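Nucleoside-triphosphatase THEP1 (Aquifex aeolicus, PDB 1YE8) hydrolyses ATP, GTP, CTP, TTP and UTP to the diphosphate and phosphate, and has no kinase activity. Local coordinates at residues Lys19-Leu24 / Val102-Glu107; Pro86-Ala91 / Lys116-Leu121; Arg90-Ala95 / Pro129-Val134; Val156-Thr161 / Glu170-Leu175. All blocks are in the same frame, centred on the assembly; numbering follows the deposited sequence.

Interaction 1: residues Lys19-Leu24 / Val102-Glu107; sequences KIVERL and VIIIDE
Val-21 and Leu-24, on the helix that follows the P-loop, pack against Val-102 and Ile-104 of the strand leading to Asp-106, so that the helix leading from the P-loop and the strand of the predicted ATP site share one apolar seam. The axes of helix 19-24 and strand 102-105 lie 10.5 Å apart at their closest and run nearly antiparallel, at 156°. Consequently the later helix residue, Leu-24, meets the earlier strand residue, Val-102, while Val-21 meets Ile-104.

Leu-24 brings a single methyl, CD1, to the branch point of Val-102, 3.8 Å from its CB. CG1 and CG2 of the valine lie only slightly farther from that methyl, which therefore rests against the fork of the valine as the two side chains cross at about a right angle. One turn earlier, Val-21 CG2 sits 4.0 Å from both CG1 and CG2 of Ile-104, straddled by the isoleucine's two branches. Ile-104 bends at its second torsion (chi2 -65°), which turns CD1 toward the helix: the methyl comes within 4.1 Å of Val-21 CG2 and 4.4 Å of Leu-24 CD1, linking the two pairs. Ile-20, beside this patch, packs on Val-134 of the adjacent strand and on Ile-172 of helix 168-175.

Beyond the strand, the carboxylate of Asp-106 is hydrogen-bonded to the hydroxyls of Thr-14 and Thr-136. Four aliphatic residues followed by an acidic pair, with the aspartate next to the P-loop threonine, are consistent with a Walker B strand in a RecA-like core.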
loop_
_atom_site.group_PDB
_atom_site.type_symbol
_atom_site.label_atom_id
_atom_site.label_comp_id
_atom_site.label_asym_id
_atom_site.label_seq_id
_atom_site.Cartn_x
_atom_site.Cartn_y
_atom_site.Cartn_z
ATOM N N LYS A 19 10.523 -3.411 5.314
ATOM C CA LYS A 19 11.881 -2.924 5.572
ATOM C C LYS A 19 11.889 -1.398 5.636
ATOM O O LYS A 19 12.573 -0.807 6.474
ATOM C CB LYS A 19 12.850 -3.368 4.474
ATOM C CG LYS A 19 13.233 -4.831 4.463
ATOM C CD LYS A 19 14.051 -5.127 3.190
ATOM C CE LYS A 19 14.510 -6.555 3.114
ATOM N NZ LYS A 19 15.300 -6.745 1.865
ATOM N N ILE A 20 11.137 -0.758 4.739
ATOM C CA ILE A 20 11.032 0.697 4.725
ATOM C C ILE A 20 10.393 1.204 6.022
ATOM O O ILE A 20 10.896 2.165 6.630
ATOM C CB ILE A 20 10.254 1.193 3.461
ATOM C CG1 ILE A 20 11.057 0.930 2.182
ATOM C CG2 ILE A 20 9.925 2.662 3.562
ATOM C CD1 ILE A 20 10.212 1.008 0.894
ATOM N N VAL A 21 9.307 0.553 6.447
ATOM C CA VAL A 21 8.621 0.910 7.694
ATOM C C VAL A 21 9.574 0.811 8.889
ATOM O O VAL A 21 9.625 1.731 9.726
ATOM C CB VAL A 21 7.365 0.042 7.900
ATOM C CG1 VAL A 21 6.809 0.167 9.324
ATOM C CG2 VAL A 21 6.294 0.406 6.861
ATOM N N GLU A 22 10.334 -0.282 8.959
ATOM C CA GLU A 22 11.235 -0.452 10.100
ATOM C C GLU A 22 12.293 0.656 10.105
ATOM O O GLU A 22 12.602 1.239 11.154
ATOM C CB GLU A 22 11.885 -1.831 10.095
ATOM C CG GLU A 22 12.781 -2.060 11.304
ATOM C CD GLU A 22 13.328 -3.470 11.400
ATOM O OE1 GLU A 22 14.323 -3.789 10.706
ATOM O OE2 GLU A 22 12.765 -4.254 12.196
ATOM N N ARG A 23 12.850 0.953 8.939
ATOM C CA ARG A 23 13.843 2.018 8.847
ATOM C C ARG A 23 13.303 3.392 9.200
ATOM O O ARG A 23 13.987 4.194 9.835
ATOM C CB ARG A 23 14.485 2.028 7.467
ATOM C CG ARG A 23 15.426 0.848 7.269
ATOM C CD ARG A 23 16.752 0.973 8.044
ATOM N NE ARG A 23 17.613 1.961 7.399
ATOM C CZ ARG A 23 18.401 1.692 6.364
ATOM N NH1 ARG A 23 18.439 0.464 5.862
ATOM N NH2 ARG A 23 19.137 2.658 5.826
ATOM N N LEU A 24 12.076 3.675 8.768
ATOM C CA LEU A 24 11.456 4.965 9.031
ATOM C C LEU A 24 10.981 5.155 10.474
ATOM O O LEU A 24 10.808 6.296 10.910
ATOM C CB LEU A 24 10.293 5.195 8.058
ATOM C CG LEU A 24 10.638 5.475 6.589
ATOM C CD1 LEU A 24 9.348 5.499 5.801
ATOM C CD2 LEU A 24 11.405 6.779 6.403
ATOM N N VAL A 102 5.636 9.730 6.565
ATOM C CA VAL A 102 5.486 9.018 5.297
ATOM C C VAL A 102 4.286 8.092 5.420
ATOM O O VAL A 102 4.245 7.236 6.318
ATOM C CB VAL A 102 6.755 8.208 4.940
ATOM C CG1 VAL A 102 6.571 7.494 3.601
ATOM C CG2 VAL A 102 7.987 9.130 4.919
ATOM N N ILE A 103 3.314 8.286 4.528
ATOM C CA ILE A 103 2.115 7.446 4.476
ATOM C C ILE A 103 2.464 6.138 3.786
ATOM O O ILE A 103 3.117 6.150 2.744
ATOM C CB ILE A 103 0.984 8.179 3.711
ATOM C CG1 ILE A 103 0.714 9.546 4.377
ATOM C CG2 ILE A 103 -0.271 7.304 3.668
ATOM C CD1 ILE A 103 -0.258 10.417 3.603
ATOM N N ILE A 104 2.005 5.018 4.351
ATOM C CA ILE A 104 2.340 3.678 3.837
ATOM C C ILE A 104 1.080 2.987 3.324
ATOM O O ILE A 104 0.118 2.845 4.073
ATOM C CB ILE A 104 2.977 2.809 4.952
ATOM C CG1 ILE A 104 4.165 3.526 5.609
ATOM C CG2 ILE A 104 3.321 1.431 4.419
ATOM C CD1 ILE A 104 5.386 3.791 4.720
ATOM N N ILE A 105 1.073 2.578 2.051
ATOM C CA ILE A 105 -0.135 1.957 1.473
ATOM C C ILE A 105 0.257 0.735 0.637
ATOM O O ILE A 105 0.588 0.865 -0.557
ATOM C CB ILE A 105 -0.936 2.965 0.576
ATOM C CG1 ILE A 105 -1.068 4.356 1.230
ATOM C CG2 ILE A 105 -2.329 2.375 0.266
ATOM C CD1 ILE A 105 -1.841 5.357 0.368
ATOM N N ASP A 106 0.215 -0.449 1.233
ATOM C CA ASP A 106 0.473 -1.686 0.481
ATOM C C ASP A 106 -0.771 -2.546 0.684
ATOM O O ASP A 106 -1.011 -3.028 1.799
ATOM C CB ASP A 106 1.745 -2.381 1.007
ATOM C CG ASP A 106 1.885 -3.802 0.514
ATOM O OD1 ASP A 106 1.926 -4.014 -0.726
ATOM O OD2 ASP A 106 1.971 -4.766 1.294
ATOM N N GLU A 107 -1.590 -2.762 -0.348
ATOM C CA GLU A 107 -1.359 -2.474 -1.749
ATOM C C GLU A 107 -2.551 -1.711 -2.315
ATOM O O GLU A 107 -3.713 -1.924 -1.910
ATOM C CB GLU A 107 -1.204 -3.812 -2.493
ATOM C CG GLU A 107 -0.949 -3.667 -3.982
ATOM C CD GLU A 107 -0.372 -4.894 -4.647
ATOM O OE1 GLU A 107 -0.022 -5.895 -3.997
ATOM O OE2 GLU A 107 -0.251 -4.872 -5.873
#

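Interaction 2: residues Pro86-Ala91 / Lys116-Leu121; sequences PILERA and KKFRDL
The ring of Phe-118 receives Leu-88 at its edge: CD1 of the leucine lies near the ring plane, 3.8 Å from CE1 and slightly farther from CD1. Phe-80 adds an edge-to-face contact with the same ring. A second flat group, the guanidinium of Arg-119, folds back along its own helix and has Lys-116 CA centred over one face, 3.5 Å above the plane.

Leu-121 makes the second set of contacts. With CG anti to the backbone N (chi1 -176°), its two methyls extend across to the neighbouring helix, where CD2 comes 3.6 Å from Leu-88 CB. Glu-89 bends at its second torsion (chi2 -85°) and lays its chain over these methyls, its CG 3.9 Å from Leu-121 CD2 and its OE1 3.9 Å from Leu-121 CD1. The carboxylate thus borders the apolar patch on its more accessible side.

The two helical segments run almost parallel, at 17°, with axes 11.1 Å apart, a spacing bridged by leucine and phenylalanine side chains. Beneath them, Leu-88 reaches Ile-103 and Ile-105, and Phe-118 reaches Ile-105, which seats helices 77-97 and 116-126 side by side on the parallel sheet.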
loop_
_atom_site.group_PDB
_atom_site.type_symbol
_atom_site.label_atom_id
_atom_site.label_comp_id
_atom_site.label_asym_id
_atom_site.label_seq_id
_atom_site.Cartn_x
_atom_site.Cartn_y
_atom_site.Cartn_z
ATOM N N PRO A 86 -9.349 4.333 9.020
ATOM C CA PRO A 86 -8.892 5.200 10.107
ATOM C C PRO A 86 -7.375 5.392 10.103
ATOM O O PRO A 86 -6.932 6.512 10.371
ATOM C CB PRO A 86 -9.408 4.519 11.379
ATOM C CG PRO A 86 -9.854 3.176 10.979
ATOM C CD PRO A 86 -10.118 3.171 9.514
ATOM N N ILE A 87 -6.587 4.366 9.791
ATOM C CA ILE A 87 -5.143 4.583 9.805
ATOM C C ILE A 87 -4.693 5.507 8.665
ATOM O O ILE A 87 -3.796 6.329 8.863
ATOM C CB ILE A 87 -4.336 3.252 9.859
ATOM C CG1 ILE A 87 -2.892 3.528 10.296
ATOM C CG2 ILE A 87 -4.325 2.531 8.526
ATOM C CD1 ILE A 87 -2.751 3.920 11.779
ATOM N N LEU A 88 -5.340 5.429 7.500
ATOM C CA LEU A 88 -4.975 6.347 6.416
ATOM C C LEU A 88 -5.460 7.765 6.673
ATOM O O LEU A 88 -4.772 8.718 6.313
ATOM C CB LEU A 88 -5.456 5.840 5.053
ATOM C CG LEU A 88 -4.702 4.635 4.471
ATOM C CD1 LEU A 88 -5.069 4.444 3.005
ATOM C CD2 LEU A 88 -3.179 4.724 4.616
ATOM N N GLU A 89 -6.631 7.926 7.293
ATOM C CA GLU A 89 -7.099 9.278 7.622
ATOM C C GLU A 89 -6.144 9.935 8.621
ATOM O O GLU A 89 -5.803 11.116 8.499
ATOM C CB GLU A 89 -8.527 9.264 8.181
ATOM C CG GLU A 89 -9.573 8.808 7.171
ATOM C CD GLU A 89 -10.103 9.891 6.251
ATOM O OE1 GLU A 89 -9.520 10.987 6.184
ATOM O OE2 GLU A 89 -11.117 9.629 5.551
ATOM N N ARG A 90 -5.707 9.162 9.617
ATOM C CA ARG A 90 -4.699 9.640 10.565
ATOM C C ARG A 90 -3.380 9.963 9.856
ATOM O O ARG A 90 -2.802 11.036 10.060
ATOM C CB ARG A 90 -4.455 8.603 11.662
ATOM C CG ARG A 90 -3.311 8.949 12.571
ATOM C CD ARG A 90 -2.994 7.906 13.625
ATOM N NE ARG A 90 -1.631 8.142 14.053
ATOM C CZ ARG A 90 -0.845 7.265 14.623
ATOM N NH1 ARG A 90 -1.291 6.037 14.922
ATOM N NH2 ARG A 90 0.399 7.634 14.908
ATOM N N ALA A 91 -2.915 9.035 9.018
ATOM C CA ALA A 91 -1.653 9.237 8.299
ATOM C C ALA A 91 -1.678 10.528 7.483
ATOM O O ALA A 91 -0.729 11.293 7.516
ATOM C CB ALA A 91 -1.347 8.052 7.404
ATOM N N LYS A 116 -14.918 1.870 -2.027
ATOM C CA LYS A 116 -15.074 3.228 -2.536
ATOM C C LYS A 116 -14.370 4.209 -1.611
ATOM O O LYS A 116 -13.684 5.126 -2.056
ATOM C CB LYS A 116 -16.560 3.593 -2.688
ATOM C CG LYS A 116 -16.790 5.060 -3.050
ATOM C CD LYS A 116 -18.152 5.300 -3.712
ATOM C CE LYS A 116 -18.531 6.778 -3.710
ATOM N NZ LYS A 116 -17.460 7.664 -4.278
ATOM N N LYS A 117 -14.532 4.017 -0.306
ATOM C CA LYS A 117 -13.875 4.889 0.644
ATOM C C LYS A 117 -12.356 4.876 0.428
ATOM O O LYS A 117 -11.708 5.924 0.467
ATOM C CB LYS A 117 -14.192 4.474 2.086
ATOM C CG LYS A 117 -15.625 4.747 2.521
ATOM C CD LYS A 117 -15.824 4.256 3.938
ATOM C CE LYS A 117 -17.275 4.284 4.375
ATOM N NZ LYS A 117 -17.393 3.844 5.797
ATOM N N PHE A 118 -11.796 3.690 0.187
ATOM C CA PHE A 118 -10.367 3.568 -0.071
ATOM C C PHE A 118 -9.985 4.262 -1.383
ATOM O O PHE A 118 -8.999 4.995 -1.423
ATOM C CB PHE A 118 -9.974 2.096 -0.103
ATOM C CG PHE A 118 -8.503 1.842 -0.355
ATOM C CD1 PHE A 118 -7.525 2.170 0.594
ATOM C CD2 PHE A 118 -8.109 1.241 -1.545
ATOM C CE1 PHE A 118 -6.159 1.897 0.363
ATOM C CE2 PHE A 118 -6.751 0.971 -1.788
ATOM C CZ PHE A 118 -5.778 1.302 -0.839
ATOM N N ARG A 119 -10.740 4.017 -2.446
ATOM C CA ARG A 119 -10.442 4.689 -3.720
ATOM C C ARG A 119 -10.395 6.213 -3.571
ATOM O O ARG A 119 -9.459 6.874 -4.045
ATOM C CB ARG A 119 -11.469 4.331 -4.793
ATOM C CG ARG A 119 -11.494 2.873 -5.197
ATOM C CD ARG A 119 -12.288 2.586 -6.459
ATOM N NE ARG A 119 -13.686 3.013 -6.413
ATOM C CZ ARG A 119 -14.701 2.281 -5.978
ATOM N NH1 ARG A 119 -14.495 1.070 -5.487
ATOM N NH2 ARG A 119 -15.944 2.758 -6.031
ATOM N N ASP A 120 -11.397 6.773 -2.900
ATOM C CA ASP A 120 -11.501 8.223 -2.777
ATOM C C ASP A 120 -10.354 8.777 -1.933
ATOM O O ASP A 120 -9.770 9.809 -2.260
ATOM C CB ASP A 120 -12.857 8.629 -2.190
ATOM C CG ASP A 120 -14.032 8.282 -3.101
ATOM O OD1 ASP A 120 -13.830 8.064 -4.318
ATOM O OD2 ASP A 120 -15.191 8.173 -2.665
ATOM N N LEU A 121 -10.048 8.110 -0.826
ATOM C CA LEU A 121 -8.978 8.566 0.039
ATOM C C LEU A 121 -7.594 8.414 -0.634
ATOM O O LEU A 121 -6.746 9.308 -0.534
ATOM C CB LEU A 121 -9.047 7.824 1.380
ATOM C CG LEU A 121 -8.060 8.238 2.462
ATOM C CD1 LEU A 121 -8.071 9.720 2.744
ATOM C CD2 LEU A 121 -8.419 7.475 3.721
#

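Interaction 3: residues Arg90-Ala95 / Pro129-Val134; sequences RAYREA and PNVNVV
Tyr-92 and Val-131 cross at about a right angle where helix 77-97 passes the entrance to strand 132-136, part of the three-layered alpha-beta-alpha core. This strand completes a beta-alpha-beta unit that starts with strand 102-105 and continues through helix 116-126.

The tyrosine ring offers its edge to the valine. Its CG is anti to the backbone N (chi1 -171°), and this torsion carries the ring toward Val-131, with CD1 and CE1 each 3.9 Å from Val-131 CG1, which lies near the ring plane. The same methyl touches Ala-95 one turn farther along the helix, 3.9 Å from its CB, and so fits between the aromatic edge and the alanine. The small alanine side chain lets the backbones come close, with the CA atoms of Ala-95 and Val-131 5.6 Å apart. Ile-103 of the adjacent strand packs on both Ala-95 and Val-131.

The polar end of Tyr-92 is held by Asp-128, whose OD2 is hydrogen-bonded to the phenol hydroxyl, and Lys-96 makes a cation-pi contact with the ring. On another side of the helix, Arg-90 and Glu-94 form a salt bridge across one turn. NE donates to OE2 at 2.6 Å with a nearly straight N-H...O angle of 168°, in the guanidinium plane, while NH2 adds a weak second bond to that oxygen and NH1 pairs with a second carboxylate, that of Glu-53.

One water joins the two backbones: it donates to the carbonyl oxygen of Ala-95 at 3.0 Å and accepts from Asn-132 N, also at 3.0 Å.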
loop_
_atom_site.group_PDB
_atom_site.type_symbol
_atom_site.label_atom_id
_atom_site.label_comp_id
_atom_site.label_asym_id
_atom_site.label_seq_id
_atom_site.Cartn_x
_atom_site.Cartn_y
_atom_site.Cartn_z
ATOM N N ARG A 90 -5.707 9.162 9.617
ATOM C CA ARG A 90 -4.699 9.640 10.565
ATOM C C ARG A 90 -3.380 9.963 9.856
ATOM O O ARG A 90 -2.802 11.036 10.060
ATOM C CB ARG A 90 -4.455 8.603 11.662
ATOM C CG ARG A 90 -3.311 8.949 12.571
ATOM C CD ARG A 90 -2.994 7.906 13.625
ATOM N NE ARG A 90 -1.631 8.142 14.053
ATOM C CZ ARG A 90 -0.845 7.265 14.623
ATOM N NH1 ARG A 90 -1.291 6.037 14.922
ATOM N NH2 ARG A 90 0.399 7.634 14.908
ATOM N N ALA A 91 -2.915 9.035 9.018
ATOM C CA ALA A 91 -1.653 9.237 8.299
ATOM C C ALA A 91 -1.678 10.528 7.483
ATOM O O ALA A 91 -0.729 11.293 7.516
ATOM C CB ALA A 91 -1.347 8.052 7.404
ATOM N N TYR A 92 -2.795 10.784 6.799
ATOM C CA TYR A 92 -2.944 11.973 5.959
ATOM C C TYR A 92 -2.966 13.243 6.820
ATOM O O TYR A 92 -2.257 14.215 6.501
ATOM C CB TYR A 92 -4.200 11.812 5.091
ATOM C CG TYR A 92 -4.378 12.865 4.018
ATOM C CD1 TYR A 92 -3.286 13.358 3.297
ATOM C CD2 TYR A 92 -5.647 13.348 3.703
ATOM C CE1 TYR A 92 -3.447 14.311 2.302
ATOM C CE2 TYR A 92 -5.815 14.294 2.703
ATOM C CZ TYR A 92 -4.713 14.771 2.022
ATOM O OH TYR A 92 -4.886 15.713 1.037
ATOM N N ARG A 93 -3.728 13.242 7.919
ATOM C CA ARG A 93 -3.707 14.424 8.798
ATOM C C ARG A 93 -2.298 14.700 9.301
ATOM O O ARG A 93 -1.839 15.846 9.307
ATOM C CB ARG A 93 -4.616 14.269 10.016
ATOM C CG ARG A 93 -6.087 14.432 9.748
ATOM C CD ARG A 93 -6.919 14.436 11.027
ATOM N NE ARG A 93 -6.753 13.183 11.762
ATOM C CZ ARG A 93 -7.527 12.110 11.617
ATOM N NH1 ARG A 93 -8.545 12.118 10.761
ATOM N NH2 ARG A 93 -7.268 11.021 12.328
ATOM N N GLU A 94 -1.618 13.661 9.768
ATOM C CA GLU A 94 -0.300 13.864 10.368
ATOM C C GLU A 94 0.729 14.276 9.324
ATOM O O GLU A 94 1.558 15.145 9.586
ATOM C CB GLU A 94 0.166 12.624 11.109
ATOM C CG GLU A 94 -0.586 12.328 12.389
ATOM C CD GLU A 94 0.213 11.423 13.289
ATOM O OE1 GLU A 94 1.426 11.681 13.462
ATOM O OE2 GLU A 94 -0.341 10.438 13.783
ATOM N N ALA A 95 0.675 13.657 8.142
ATOM C CA ALA A 95 1.658 13.909 7.089
ATOM C C ALA A 95 1.531 15.305 6.478
ATOM O O ALA A 95 2.512 15.847 5.987
ATOM C CB ALA A 95 1.571 12.831 5.999
ATOM N N PRO A 129 0.313 17.206 -3.336
ATOM C CA PRO A 129 1.766 17.411 -3.419
ATOM C C PRO A 129 2.444 17.521 -2.053
ATOM O O PRO A 129 3.663 17.320 -1.991
ATOM C CB PRO A 129 1.887 18.765 -4.134
ATOM C CG PRO A 129 0.593 19.451 -3.875
ATOM C CD PRO A 129 -0.440 18.344 -3.893
ATOM N N ASN A 130 1.683 17.826 -1.000
ATOM C CA ASN A 130 2.239 18.175 0.310
ATOM C C ASN A 130 2.476 17.016 1.266
ATOM O O ASN A 130 2.745 17.241 2.450
ATOM C CB ASN A 130 1.354 19.209 1.027
ATOM C CG ASN A 130 1.049 20.432 0.166
ATOM O OD1 ASN A 130 1.954 21.046 -0.414
ATOM N ND2 ASN A 130 -0.235 20.786 0.074
ATOM N N VAL A 131 2.366 15.779 0.777
ATOM C CA VAL A 131 2.580 14.616 1.629
ATOM C C VAL A 131 3.501 13.610 0.967
ATOM O O VAL A 131 3.486 13.468 -0.264
ATOM C CB VAL A 131 1.250 13.908 2.042
ATOM C CG1 VAL A 131 0.332 14.836 2.833
ATOM C CG2 VAL A 131 0.488 13.281 0.846
ATOM N N ASN A 132 4.281 12.914 1.789
ATOM C CA ASN A 132 5.125 11.809 1.332
ATOM C C ASN A 132 4.412 10.473 1.453
ATOM O O ASN A 132 3.677 10.238 2.428
ATOM C CB ASN A 132 6.424 11.765 2.133
ATOM C CG ASN A 132 7.179 13.070 2.082
ATOM O OD1 ASN A 132 7.464 13.593 1.005
ATOM N ND2 ASN A 132 7.491 13.619 3.254
ATOM N N VAL A 133 4.613 9.610 0.459
ATOM C CA VAL A 133 3.929 8.314 0.407
ATOM C C VAL A 133 4.831 7.232 -0.147
ATOM O O VAL A 133 5.586 7.475 -1.096
ATOM C CB VAL A 133 2.649 8.360 -0.492
ATOM C CG1 VAL A 133 1.865 7.040 -0.407
ATOM C CG2 VAL A 133 1.741 9.547 -0.148
ATOM N N VAL A 134 4.748 6.035 0.440
ATOM C CA VAL A 134 5.264 4.810 -0.185
ATOM C C VAL A 134 4.072 3.900 -0.434
ATOM O O VAL A 134 3.363 3.536 0.509
ATOM C CB VAL A 134 6.294 4.088 0.710
ATOM C CG1 VAL A 134 6.704 2.741 0.110
ATOM C CG2 VAL A 134 7.514 4.986 0.919
HETATM O O HOH W 1 4.533 14.110 4.580
#

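Interaction 4: residues Val156-Thr161 / Glu170-Leu175; sequences VLIELT and EDILSL
Val-156 and Ile-158 lie on an extended backbone, strand 156-159, and face Leu-175 and Ile-172 on the last turns of helix 168-175. The nearest CA atoms, those of Val-156 and Ile-172, are 8.8 Å apart, a separation spanned by the side chains. The order of the pairs is reversed along the chain: the earlier strand residue meets the later helix residue, because the helix returns roughly antiparallel to the strand.

Ile-158 and Ile-172 form the deeper pair. In each, the first torsion directs CG1 away from the carbonyl carbon, and a near-trans second torsion (chi2 157° in Ile-158) stretches CD1 toward the other segment. The terminal CD1 of Ile-158 presses on Ile-172 CG1 at 3.5 Å, tighter than usual van der Waals contact, and lies 3.9 Å from Ile-172 CD1. Nearer the surface, Val-156 and Leu-175 meet tip to tip, with CD1 of the leucine 4.0 Å from Val-156 CG1 and almost as near to CG2.

Leu-16 and Ile-20 of helix 13-24 extend the patch beside Ile-172. With aliphatic carbons alone meeting, the contact between these two segments rests on shape and burial of apolar surface, without directional bonds.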
loop_
_atom_site.group_PDB
_atom_site.type_symbol
_atom_site.label_atom_id
_atom_site.label_comp_id
_atom_site.label_asym_id
_atom_site.label_seq_id
_atom_site.Cartn_x
_atom_site.Cartn_y
_atom_site.Cartn_z
ATOM N N VAL A 156 8.226 8.635 -8.083
ATOM C CA VAL A 156 9.345 7.741 -8.309
ATOM C C VAL A 156 8.713 6.377 -8.551
ATOM O O VAL A 156 8.026 5.862 -7.680
ATOM C CB VAL A 156 10.266 7.707 -7.071
ATOM C CG1 VAL A 156 11.385 6.666 -7.228
ATOM C CG2 VAL A 156 10.831 9.097 -6.791
ATOM N N LEU A 157 8.904 5.814 -9.741
ATOM C CA LEU A 157 8.300 4.519 -10.073
ATOM C C LEU A 157 9.411 3.475 -10.113
ATOM O O LEU A 157 10.363 3.582 -10.903
ATOM C CB LEU A 157 7.546 4.595 -11.415
ATOM C CG LEU A 157 6.901 3.275 -11.880
ATOM C CD1 LEU A 157 5.771 2.776 -10.958
ATOM C CD2 LEU A 157 6.363 3.418 -13.305
ATOM N N ILE A 158 9.300 2.474 -9.245
ATOM C CA ILE A 158 10.316 1.430 -9.130
ATOM C C ILE A 158 9.718 0.084 -9.472
ATOM O O ILE A 158 8.731 -0.341 -8.864
ATOM C CB ILE A 158 10.917 1.418 -7.714
ATOM C CG1 ILE A 158 11.837 2.636 -7.554
ATOM C CG2 ILE A 158 11.721 0.123 -7.448
ATOM C CD1 ILE A 158 12.051 3.061 -6.136
ATOM N N GLU A 159 10.300 -0.582 -10.473
ATOM C CA GLU A 159 9.915 -1.947 -10.816
ATOM C C GLU A 159 10.811 -2.881 -10.049
ATOM O O GLU A 159 12.003 -3.044 -10.374
ATOM C CB GLU A 159 9.983 -2.198 -12.331
ATOM C CG GLU A 159 9.445 -3.577 -12.722
ATOM C CD GLU A 159 9.019 -3.706 -14.177
ATOM O OE1 GLU A 159 8.975 -2.718 -14.930
ATOM O OE2 GLU A 159 8.662 -4.833 -14.567
ATOM N N LEU A 160 10.254 -3.485 -9.007
ATOM C CA LEU A 160 11.004 -4.359 -8.105
ATOM C C LEU A 160 11.194 -5.707 -8.773
ATOM O O LEU A 160 10.228 -6.283 -9.287
ATOM C CB LEU A 160 10.232 -4.524 -6.794
ATOM C CG LEU A 160 11.003 -5.221 -5.673
ATOM C CD1 LEU A 160 12.231 -4.404 -5.268
ATOM C CD2 LEU A 160 10.103 -5.456 -4.473
ATOM N N THR A 161 12.430 -6.206 -8.756
ATOM C CA THR A 161 12.769 -7.485 -9.400
ATOM C C THR A 161 13.673 -8.319 -8.499
ATOM O O THR A 161 14.234 -7.797 -7.537
ATOM C CB THR A 161 13.517 -7.259 -10.727
ATOM O OG1 THR A 161 14.797 -6.676 -10.441
ATOM C CG2 THR A 161 12.810 -6.237 -11.624
ATOM N N GLU A 170 18.187 1.435 -0.238
ATOM C CA GLU A 170 18.928 2.672 0.020
ATOM C C GLU A 170 18.615 3.814 -0.962
ATOM O O GLU A 170 18.598 4.999 -0.574
ATOM C CB GLU A 170 20.442 2.408 0.093
ATOM C CG GLU A 170 20.891 1.579 1.299
ATOM C CD GLU A 170 20.441 2.118 2.658
ATOM O OE1 GLU A 170 20.193 3.339 2.814
ATOM O OE2 GLU A 170 20.360 1.298 3.590
ATOM N N ASP A 171 18.369 3.460 -2.222
ATOM C CA ASP A 171 17.929 4.429 -3.223
ATOM C C ASP A 171 16.642 5.111 -2.738
ATOM O O ASP A 171 16.532 6.349 -2.737
ATOM C CB ASP A 171 17.713 3.743 -4.583
ATOM C CG ASP A 171 18.967 3.047 -5.101
ATOM O OD1 ASP A 171 20.086 3.442 -4.707
ATOM O OD2 ASP A 171 18.932 2.082 -5.898
ATOM N N ILE A 172 15.689 4.281 -2.304
ATOM C CA ILE A 172 14.401 4.753 -1.789
ATOM C C ILE A 172 14.592 5.626 -0.547
ATOM O O ILE A 172 14.069 6.744 -0.483
ATOM C CB ILE A 172 13.460 3.542 -1.496
ATOM C CG1 ILE A 172 13.070 2.846 -2.809
ATOM C CG2 ILE A 172 12.204 3.992 -0.718
ATOM C CD1 ILE A 172 12.316 1.523 -2.613
ATOM N N LEU A 173 15.359 5.123 0.422
ATOM C CA LEU A 173 15.548 5.849 1.684
ATOM C C LEU A 173 16.276 7.188 1.533
ATOM O O LEU A 173 15.949 8.140 2.235
ATOM C CB LEU A 173 16.199 4.963 2.751
ATOM C CG LEU A 173 15.332 3.788 3.229
ATOM C CD1 LEU A 173 16.129 2.944 4.197
ATOM C CD2 LEU A 173 14.024 4.241 3.885
ATOM N N SER A 174 17.212 7.267 0.589
ATOM C CA SER A 174 17.855 8.542 0.265
ATOM C C SER A 174 16.868 9.575 -0.292
ATOM O O SER A 174 16.896 10.750 0.098
ATOM C CB SER A 174 19.007 8.341 -0.720
ATOM O OG SER A 174 19.590 9.590 -1.057
ATOM N N LEU A 175 15.996 9.131 -1.201
ATOM C CA LEU A 175 14.990 10.007 -1.804
ATOM C C LEU A 175 14.020 10.547 -0.763
ATOM O O LEU A 175 13.635 11.714 -0.811
ATOM C CB LEU A 175 14.236 9.287 -2.932
ATOM C CG LEU A 175 15.025 9.195 -4.243
ATOM C CD1 LEU A 175 14.492 8.083 -5.132
ATOM C CD2 LEU A 175 15.011 10.547 -4.959
#

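All four contacts belong to one RecA-like core built on the parallel sheet. Interactions 2 and 3 start from the same helix, 77-97, their centres about 11 Å apart; along the chain both alternate with interaction 1, whose centre is about 12 Å from those of 3 and 4. Strands 102-105 and 132-136, neighbours in the sheet, join interactions 1 and 3 through backbone hydrogen bonds of Ile-103. Interactions 1 and 2 meet where Ile-105 CG2 touches Phe-118 CZ at 3.8 Å. Interaction 4 comes last, linked to interaction 1 by the Arg-23 to Glu-170 salt bridge, its centre about 24 Å from that of interaction 2. Helices thus pack on both sheet faces around the probable Walker B strand.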